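Local coordinates for protein ABC-type phosphate transport system, periplasmic component (Lactobacillus brevis, PDB 4ECF) that probably serves as the solute-binding component of an ABC transporter, capturing phosphate for import across the cytoplasmic membrane, at residues V91-L96 and T110-V115. Residues are numbered along the deposited sequence; the frame is centred on the assembly and turned at random.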
ATOM      1  N   VAL A  91       3.366 -11.009 -20.724  1.00 25.07           N
ATOM      2  CA  VAL A  91       2.486 -12.161 -20.398  1.00 23.48           C
ATOM      3  C   VAL A  91       1.282 -12.276 -21.346  1.00 26.20           C
ATOM      4  O   VAL A  91       0.629 -13.324 -21.382  1.00 28.02           O
ATOM      5  CB  VAL A  91       2.025 -12.227 -18.925  1.00 23.29           C
ATOM      6  CG1 VAL A  91       3.218 -12.123 -17.965  1.00 22.59           C
ATOM      7  CG2 VAL A  91       0.951 -11.197 -18.589  1.00 22.74           C
ATOM      8  N   GLY A  92       0.987 -11.202 -22.086  1.00 27.87           N
ATOM      9  CA  GLY A  92      -0.060 -11.238 -23.115  1.00 29.39           C
ATOM     10  C   GLY A  92      -1.484 -10.948 -22.649  1.00 26.87           C
ATOM     11  O   GLY A  92      -2.421 -11.273 -23.374  1.00 27.62           O
ATOM     12  N   VAL A  93      -1.644 -10.402 -21.438  1.00 25.35           N
ATOM     13  CA  VAL A  93      -2.950  -9.978 -20.943  1.00 25.09           C
ATOM     14  C   VAL A  93      -2.849  -8.662 -20.200  1.00 22.70           C
ATOM     15  O   VAL A  93      -1.803  -8.308 -19.609  1.00 23.35           O
ATOM     16  CB  VAL A  93      -3.646 -11.009 -20.026  1.00 29.60           C
ATOM     17  CG1 VAL A  93      -3.671 -12.397 -20.682  1.00 30.15           C
ATOM     18  CG2 VAL A  93      -2.948 -11.062 -18.697  1.00 26.36           C
ATOM     19  N   LYS A  94      -3.967  -7.952 -20.224  1.00 20.88           N
ATOM     20  CA  LYS A  94      -4.128  -6.664 -19.578  1.00 22.61           C
ATOM     21  C   LYS A  94      -5.299  -6.617 -18.599  1.00 20.34           C
ATOM     22  O   LYS A  94      -5.508  -5.600 -17.930  1.00 20.57           O
ATOM     23  CB  LYS A  94      -4.294  -5.568 -20.649  1.00 28.90           C
ATOM     24  CG  LYS A  94      -3.019  -5.358 -21.458  1.00 35.76           C
ATOM     25  CD  LYS A  94      -3.010  -4.061 -22.236  1.00 46.29           C
ATOM     26  CE  LYS A  94      -1.793  -4.031 -23.158  1.00 51.64           C
ATOM     27  NZ  LYS A  94      -1.143  -2.692 -23.168  1.00 55.76           N
ATOM     28  N   ASN A  95      -6.033  -7.724 -18.495  1.00 18.86           N
ATOM     29  CA  ASN A  95      -7.228  -7.816 -17.679  1.00 18.18           C
ATOM     30  C   ASN A  95      -7.373  -9.243 -17.192  1.00 17.95           C
ATOM     31  O   ASN A  95      -6.975 -10.170 -17.898  1.00 16.88           O
ATOM     32  CB  ASN A  95      -8.494  -7.467 -18.463  1.00 19.03           C
ATOM     33  CG  ASN A  95      -9.760  -7.578 -17.619  1.00 18.06           C
ATOM     34  OD1 ASN A  95     -10.018  -6.734 -16.740  1.00 17.37           O
ATOM     35  ND2 ASN A  95     -10.525  -8.693 -17.835  1.00 17.78           N
ATOM     36  N   LEU A  96      -7.898  -9.380 -15.975  1.00 16.00           N
ATOM     37  CA  LEU A  96      -8.380 -10.680 -15.439  1.00 16.55           C
ATOM     38  C   LEU A  96      -9.712 -10.486 -14.750  1.00 16.53           C
ATOM     39  O   LEU A  96      -9.983  -9.402 -14.220  1.00 17.35           O
ATOM     40  CB  LEU A  96      -7.385 -11.257 -14.415  1.00 18.23           C
ATOM     41  CG  LEU A  96      -6.018 -11.679 -14.941  1.00 17.48           C
ATOM     42  CD1 LEU A  96      -5.100 -11.979 -13.741  1.00 19.23           C
ATOM     43  CD2 LEU A  96      -6.018 -12.852 -15.897  1.00 17.92           C
ATOM     44  N   THR A 110      -1.927 -22.257 -14.152  1.00 21.16           N
ATOM     45  CA  THR A 110      -0.452 -22.201 -14.060  1.00 20.24           C
ATOM     46  C   THR A 110       0.252 -21.678 -15.329  1.00 20.14           C
ATOM     47  O   THR A 110       1.455 -21.529 -15.334  1.00 19.33           O
ATOM     48  CB  THR A 110       0.131 -23.596 -13.738  1.00 23.88           C
ATOM     49  OG1 THR A 110      -0.242 -24.501 -14.765  1.00 26.46           O
ATOM     50  CG2 THR A 110      -0.367 -24.095 -12.352  1.00 28.00           C
ATOM     51  N   ASN A 111      -0.500 -21.441 -16.399  1.00 20.10           N
ATOM     52  CA  ASN A 111       0.019 -20.912 -17.651  1.00 22.09           C
ATOM     53  C   ASN A 111      -0.882 -19.753 -18.137  1.00 20.56           C
ATOM     54  O   ASN A 111      -2.123 -19.827 -18.100  1.00 19.79           O
ATOM     55  CB  ASN A 111       0.090 -22.055 -18.663  1.00 22.15           C
ATOM     56  CG  ASN A 111       0.833 -21.671 -19.918  1.00 21.72           C
ATOM     57  OD1 ASN A 111       0.386 -20.798 -20.655  1.00 21.29           O
ATOM     58  ND2 ASN A 111       1.954 -22.384 -20.214  1.00 22.77           N
ATOM     59  N   TRP A 112      -0.276 -18.659 -18.594  1.00 20.57           N
ATOM     60  CA  TRP A 112      -1.031 -17.522 -19.065  1.00 19.97           C
ATOM     61  C   TRP A 112      -1.948 -17.821 -20.248  1.00 20.50           C
ATOM     62  O   TRP A 112      -2.956 -17.147 -20.461  1.00 19.98           O
ATOM     63  CB  TRP A 112      -0.073 -16.392 -19.439  1.00 20.70           C
ATOM     64  CG  TRP A 112       0.540 -15.760 -18.233  1.00 19.34           C
ATOM     65  CD1 TRP A 112       1.826 -15.916 -17.747  1.00 21.01           C
ATOM     66  CD2 TRP A 112      -0.131 -14.878 -17.303  1.00 18.62           C
ATOM     67  NE1 TRP A 112       2.005 -15.207 -16.601  1.00 19.05           N
ATOM     68  CE2 TRP A 112       0.860 -14.547 -16.275  1.00 18.05           C
ATOM     69  CE3 TRP A 112      -1.396 -14.347 -17.215  1.00 19.29           C
ATOM     70  CZ2 TRP A 112       0.552 -13.732 -15.210  1.00 20.44           C
ATOM     71  CZ3 TRP A 112      -1.692 -13.493 -16.145  1.00 19.23           C
ATOM     72  CH2 TRP A 112      -0.733 -13.205 -15.172  1.00 20.99           C
ATOM     73  N   LYS A 113      -1.667 -18.871 -21.011  1.00 19.55           N
ATOM     74  CA  LYS A 113      -2.536 -19.188 -22.123  1.00 20.54           C
ATOM     75  C   LYS A 113      -3.960 -19.535 -21.666  1.00 22.25           C
ATOM     76  O   LYS A 113      -4.905 -19.405 -22.431  1.00 23.26           O
ATOM     77  CB  LYS A 113      -1.959 -20.368 -22.930  1.00 20.84           C
ATOM     78  CG  LYS A 113      -2.765 -20.673 -24.202  1.00 26.34           C
ATOM     79  CD  LYS A 113      -2.139 -21.797 -25.009  1.00 29.72           C
ATOM     80  CE  LYS A 113      -2.953 -22.127 -26.259  1.00 31.65           C
ATOM     81  NZ  LYS A 113      -2.368 -23.275 -27.015  1.00 35.44           N
ATOM     82  N   GLU A 114      -4.089 -19.986 -20.421  1.00 22.51           N
ATOM     83  CA  GLU A 114      -5.365 -20.371 -19.850  1.00 22.74           C
ATOM     84  C   GLU A 114      -6.288 -19.164 -19.671  1.00 23.43           C
ATOM     85  O   GLU A 114      -7.502 -19.337 -19.511  1.00 25.32           O
ATOM     86  CB  GLU A 114      -5.166 -21.051 -18.494  1.00 21.66           C
ATOM     87  CG  GLU A 114      -4.382 -22.358 -18.592  1.00 24.93           C
ATOM     88  CD  GLU A 114      -4.184 -23.015 -17.239  1.00 28.32           C
ATOM     89  OE1 GLU A 114      -5.197 -23.479 -16.682  1.00 34.33           O
ATOM     90  OE2 GLU A 114      -3.029 -23.071 -16.718  1.00 27.46           O
ATOM     91  N   VAL A 115      -5.728 -17.967 -19.714  1.00 21.46           N
ATOM     92  CA  VAL A 115      -6.509 -16.763 -19.537  1.00 20.57           C
ATOM     93  C   VAL A 115      -6.350 -15.845 -20.761  1.00 23.18           C
ATOM     94  O   VAL A 115      -6.601 -14.663 -20.688  1.00 28.22           O
ATOM     95  CB  VAL A 115      -6.182 -16.017 -18.223  1.00 20.64           C
ATOM     96  CG1 VAL A 115      -6.566 -16.824 -17.011  1.00 20.27           C
ATOM     97  CG2 VAL A 115      -4.701 -15.617 -18.130  1.00 20.27           C
TER
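V91 lies over one face of the W112 indole, its CB 3.6 Å from the centroid of the five-membered ring and 5° off the ring normal, a CH-pi contact. In this periplasmic-binding-protein fold of the PstS family, the pair joins the loop leading into the short strand 95-96 to a 3-10 turn, residues 112-114, that follows helix 98-105; the contact centre lies about 24 Å from the centre of the chain. V91 CG1 extends over the pyrrole side, 3.6 Å from W112 NE1, while CG2 sits above the ring fusion near CD2. V93 reaches the six-membered ring obliquely, its CG2 3.7 Å from W112 CZ3, and L96 CD2 comes up to the ring's edge near its plane. NE1 donates a hydrogen bond to G168 O, which helps fix the rotation of the indole, and I104 of helix 98-105 and I122 also pack on it. An alanine in place of W112 would probably open a gap beside V91 and V93 and leave the carbonyl of G168 without its indole donor. The turn that presents W112 is itself braced: N111 OD1 accepts from K113 N at 2.8 Å, an Asx turn, and E114 OE2 takes the amides of both T110 and N111 from the same face of its carboxylate. Beyond the indole, V93 CG1 makes a van der Waals contact with V115 O, and the apolar packing continues where L96 CG, anti to its own carbonyl carbon (chi1 -66°), carries CD2 to within 3.8 Å of V115 CG2.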